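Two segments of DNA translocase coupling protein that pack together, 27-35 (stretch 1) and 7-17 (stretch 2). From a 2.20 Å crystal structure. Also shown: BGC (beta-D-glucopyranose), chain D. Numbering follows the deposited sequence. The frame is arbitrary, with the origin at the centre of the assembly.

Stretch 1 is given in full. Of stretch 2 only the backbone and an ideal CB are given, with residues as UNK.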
# COMPACT_ATOMS: atom_id res chain seq x y z
N LYS A 27 -1.72 10.61 -43.73
CA LYS A 27 -1.99 11.47 -42.58
C LYS A 27 -1.23 11.01 -41.35
O LYS A 27 -1.05 9.81 -41.14
CB LYS A 27 -3.49 11.55 -42.28
CG LYS A 27 -4.25 12.27 -43.39
CD LYS A 27 -5.71 12.47 -43.07
CE LYS A 27 -6.44 13.07 -44.25
NZ LYS A 27 -5.98 14.44 -44.57
N THR A 28 -0.79 11.98 -40.53
CA THR A 28 -0.12 11.68 -39.26
C THR A 28 -1.27 11.37 -38.28
O THR A 28 -2.40 11.79 -38.52
CB THR A 28 0.69 12.88 -38.75
OG1 THR A 28 -0.17 14.01 -38.65
CG2 THR A 28 1.91 13.18 -39.59
N PRO A 29 -1.01 10.63 -37.17
CA PRO A 29 -2.11 10.29 -36.24
C PRO A 29 -2.87 11.50 -35.72
O PRO A 29 -2.31 12.58 -35.56
CB PRO A 29 -1.39 9.56 -35.12
CG PRO A 29 -0.20 8.94 -35.82
CD PRO A 29 0.25 10.00 -36.76
N ILE A 30 -4.17 11.31 -35.53
CA ILE A 30 -5.11 12.31 -35.04
C ILE A 30 -5.34 12.09 -33.55
O ILE A 30 -5.83 11.03 -33.17
CB ILE A 30 -6.46 12.17 -35.82
CG1 ILE A 30 -6.29 12.25 -37.37
CG2 ILE A 30 -7.52 13.17 -35.32
CD1 ILE A 30 -5.67 13.55 -37.94
N LEU A 31 -5.08 13.13 -32.72
CA LEU A 31 -5.38 13.08 -31.29
C LEU A 31 -6.91 13.09 -31.10
O LEU A 31 -7.57 14.06 -31.50
CB LEU A 31 -4.75 14.26 -30.54
CG LEU A 31 -5.03 14.31 -29.02
CD1 LEU A 31 -4.30 13.20 -28.29
CD2 LEU A 31 -4.69 15.67 -28.43
N LYS A 32 -7.45 12.01 -30.53
CA LYS A 32 -8.88 11.89 -30.26
C LYS A 32 -9.18 12.34 -28.85
O LYS A 32 -10.19 13.00 -28.63
CB LYS A 32 -9.39 10.44 -30.49
CG LYS A 32 -9.31 9.96 -31.95
CD LYS A 32 -10.00 10.90 -32.99
CE LYS A 32 -11.52 10.83 -32.95
NZ LYS A 32 -12.06 9.53 -33.45
N SER A 33 -8.29 11.98 -27.90
CA SER A 33 -8.42 12.35 -26.49
C SER A 33 -7.15 12.13 -25.69
O SER A 33 -6.37 11.21 -25.96
CB SER A 33 -9.57 11.60 -25.81
OG SER A 33 -9.44 10.19 -25.89
N PHE A 34 -6.96 12.98 -24.69
CA PHE A 34 -5.85 12.95 -23.75
C PHE A 34 -6.52 13.02 -22.37
O PHE A 34 -7.06 14.07 -22.01
CB PHE A 34 -4.92 14.15 -23.99
CG PHE A 34 -3.65 14.10 -23.18
CD1 PHE A 34 -3.64 14.47 -21.84
CD2 PHE A 34 -2.47 13.65 -23.75
CE1 PHE A 34 -2.47 14.38 -21.08
CE2 PHE A 34 -1.30 13.56 -22.99
CZ PHE A 34 -1.30 13.95 -21.66
N ILE A 35 -6.55 11.89 -21.63
CA ILE A 35 -7.15 11.77 -20.29
C ILE A 35 -6.04 11.52 -19.26
O ILE A 35 -5.44 10.46 -19.25
CB ILE A 35 -8.27 10.66 -20.22
CG1 ILE A 35 -9.40 10.95 -21.25
CG2 ILE A 35 -8.85 10.53 -18.79
CD1 ILE A 35 -10.45 9.82 -21.44
N UNK A 7 -1.41 23.72 -28.05
CA UNK A 7 -0.02 23.30 -27.83
C UNK A 7 0.21 21.82 -28.14
O UNK A 7 1.03 21.51 -29.00
CB UNK A 7 0.38 23.58 -26.38
N UNK A 8 -0.53 20.94 -27.45
CA UNK A 8 -0.45 19.48 -27.56
C UNK A 8 -0.62 18.97 -29.00
O UNK A 8 0.23 18.21 -29.47
CB UNK A 8 -1.52 18.84 -26.67
N UNK A 9 -1.68 19.42 -29.71
CA UNK A 9 -1.91 19.03 -31.10
C UNK A 9 -0.78 19.49 -32.01
O UNK A 9 -0.32 18.70 -32.82
CB UNK A 9 -3.24 19.60 -31.60
N UNK A 10 -0.28 20.72 -31.82
CA UNK A 10 0.84 21.28 -32.59
C UNK A 10 2.11 20.49 -32.33
O UNK A 10 2.84 20.20 -33.26
CB UNK A 10 1.06 22.75 -32.24
N UNK A 11 2.33 20.10 -31.05
CA UNK A 11 3.48 19.33 -30.60
C UNK A 11 3.44 17.92 -31.17
O UNK A 11 4.46 17.46 -31.66
CB UNK A 11 3.53 19.28 -29.07
N UNK A 12 2.28 17.24 -31.15
CA UNK A 12 2.17 15.87 -31.69
C UNK A 12 2.37 15.87 -33.18
O UNK A 12 3.13 15.04 -33.69
CB UNK A 12 0.81 15.25 -31.35
N UNK A 13 1.74 16.83 -33.88
CA UNK A 13 1.82 16.95 -35.33
C UNK A 13 3.28 17.04 -35.79
O UNK A 13 3.71 16.23 -36.61
CB UNK A 13 1.04 18.18 -35.80
N UNK A 14 4.04 17.97 -35.19
CA UNK A 14 5.45 18.19 -35.48
C UNK A 14 6.28 16.91 -35.21
O UNK A 14 7.11 16.54 -36.04
CB UNK A 14 5.98 19.36 -34.64
N UNK A 15 6.02 16.25 -34.09
CA UNK A 15 6.73 15.03 -33.73
C UNK A 15 6.50 13.94 -34.78
O UNK A 15 7.46 13.33 -35.25
CB UNK A 15 6.28 14.54 -32.35
N UNK A 16 5.23 13.73 -35.20
CA UNK A 16 4.90 12.69 -36.18
C UNK A 16 5.47 12.97 -37.58
O UNK A 16 5.97 12.05 -38.25
CB UNK A 16 3.38 12.54 -36.27
N UNK A 17 5.42 14.23 -38.01
CA UNK A 17 5.94 14.69 -39.30
C UNK A 17 7.48 14.54 -39.38
O UNK A 17 7.98 14.10 -40.41
CB UNK A 17 5.54 16.15 -39.53
C2 BGC D . -7.96 4.08 -16.84
C3 BGC D . -8.36 4.99 -15.68
C4 BGC D . -7.49 6.24 -15.64
C5 BGC D . -7.49 6.92 -17.02
C6 BGC D . -6.53 8.09 -17.11
C1 BGC D . -7.92 4.86 -18.15
O1 BGC D . -7.43 4.02 -19.14
O2 BGC D . -8.87 2.99 -16.98
O3 BGC D . -8.21 4.28 -14.45
O4 BGC D . -7.94 7.15 -14.64
O5 BGC D . -7.06 5.98 -18.01
O6 BGC D . -5.17 7.66 -17.02

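Stretch 2 is a regular helix that runs at 141° to the strand beginning at Ile30, with the two axes 9.3 Å apart at their closest.

Position 7 has nothing of stretch 1 within reach of its CB, so almost any helix-compatible residue would serve; it is Lys7. At position 8 CA-to-CB points toward the strand, and the ideal CB lies 4.8 Å from Leu31 CD2. Beyond it lies the Phe34 ring, whose face would accept a long aliphatic chain or a flat cationic group. The residue is Arg8. Its CD sits over the ring, 3.9 Å from the Phe34 centroid, and its guanidinium stacks on the same ring with centres 4.0 Å apart and planes at 27°, a cation-pi contact.

Position 9 points sideways, its ideal CB 5.3 Å from Leu31 CD2. A short polar side chain could bring its end nearer the strand. Asn9 does so, bringing OD1 to 3.4 Å from Leu31 CB. A water donates to Asn9 OD1 (2.8 Å) and accepts from the backbone Leu31 N (3.1 Å), bridging helix and strand.

Positions 10 and 11 are out of reach and place little demand on the side chain; they are Ala10 and Glu11.

Position 12 points toward stretch 1, but no atom there comes within 5.5 Å of its ideal CB. That gap leaves room for a large side chain, aromatic or long aliphatic, to meet Leu31 and Phe34. Tyr12 fills it: its ring edge receives Leu31 CD1, 3.7 Å from Tyr12 CE2, and Tyr12 OH reaches the edge of the Phe34 ring, 3.3 Å from Phe34 CE2.

Position 13 points sideways, 5.2 Å from Thr28 OG1 at its ideal CB, and would suit many polar residues. Arg13 makes no close contact with stretch 1; its guanidinium instead turns to position 17, one helical turn along. Position 14 points away and position 15 is out of reach; they are Leu14 and Ala15.

Position 16 is tightly approached, its ideal CB 3.7 Å from Thr28 CB and 4.1 Å from Pro29 CD. An apolar side chain suits it, and a flat one could lie against the proline. In Phe16, chi1 of -69° (m) places the ring so that Pro29 CD lies over its face, 3.7 Å from the Phe16 centroid, a CH-pi contact.

Position 17 points sideways near the Thr28 methyl, where any chain with an aliphatic stem would do. Glu17 packs its CG 3.8 Å from Thr28 CG2, while Glu17 OE2 accepts a hydrogen bond from Arg13 NE at 3.1 Å, within a salt bridge.

Stretch 2 (7-17) KRNAEYRLAFE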
# COMPACT_ATOMS: atom_id res chain seq x y z
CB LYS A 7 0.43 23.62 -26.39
CG LYS A 7 1.95 23.60 -26.19
CD LYS A 7 2.35 24.27 -24.87
CE LYS A 7 3.83 24.56 -24.79
NZ LYS A 7 4.23 25.71 -25.65
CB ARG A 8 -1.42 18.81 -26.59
CG ARG A 8 -0.96 17.42 -26.21
CD ARG A 8 -1.62 16.90 -24.95
NE ARG A 8 -1.01 17.42 -23.72
CZ ARG A 8 0.10 16.96 -23.16
NH1 ARG A 8 0.80 16.00 -23.75
NH2 ARG A 8 0.55 17.48 -22.02
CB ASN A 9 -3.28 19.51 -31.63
CG ASN A 9 -4.34 18.44 -31.61
OD1 ASN A 9 -4.10 17.26 -31.93
ND2 ASN A 9 -5.55 18.82 -31.25
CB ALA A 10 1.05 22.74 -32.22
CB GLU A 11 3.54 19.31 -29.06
CG GLU A 11 4.78 18.63 -28.48
CD GLU A 11 4.60 17.83 -27.19
OE1 GLU A 11 3.58 18.01 -26.50
OE2 GLU A 11 5.51 17.03 -26.88
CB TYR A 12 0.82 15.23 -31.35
CG TYR A 12 0.67 14.85 -29.90
CD1 TYR A 12 1.79 14.70 -29.07
CD2 TYR A 12 -0.58 14.63 -29.34
CE1 TYR A 12 1.65 14.36 -27.73
CE2 TYR A 12 -0.72 14.27 -28.01
CZ TYR A 12 0.39 14.13 -27.21
OH TYR A 12 0.22 13.80 -25.89
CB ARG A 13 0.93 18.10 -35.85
CG ARG A 13 1.08 18.35 -37.35
CD ARG A 13 -0.01 19.22 -37.96
NE ARG A 13 -0.28 18.77 -39.32
CZ ARG A 13 -1.38 19.05 -40.02
NH1 ARG A 13 -2.34 19.79 -39.50
NH2 ARG A 13 -1.52 18.58 -41.26
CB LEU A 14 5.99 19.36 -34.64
CG LEU A 14 7.48 19.70 -34.79
CD1 LEU A 14 7.81 20.18 -36.19
CD2 LEU A 14 7.92 20.70 -33.74
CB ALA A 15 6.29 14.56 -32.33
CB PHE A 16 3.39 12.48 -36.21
CG PHE A 16 2.80 11.84 -34.98
CD1 PHE A 16 3.37 10.70 -34.43
CD2 PHE A 16 1.64 12.34 -34.42
CE1 PHE A 16 2.83 10.11 -33.28
CE2 PHE A 16 1.08 11.73 -33.29
CZ PHE A 16 1.66 10.61 -32.74
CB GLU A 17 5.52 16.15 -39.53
CG GLU A 17 4.12 16.25 -40.08
CD GLU A 17 3.55 17.65 -40.19
OE1 GLU A 17 4.29 18.63 -39.95
OE2 GLU A 17 2.34 17.77 -40.52
O HOH W 1 -4.25 15.74 -34.26
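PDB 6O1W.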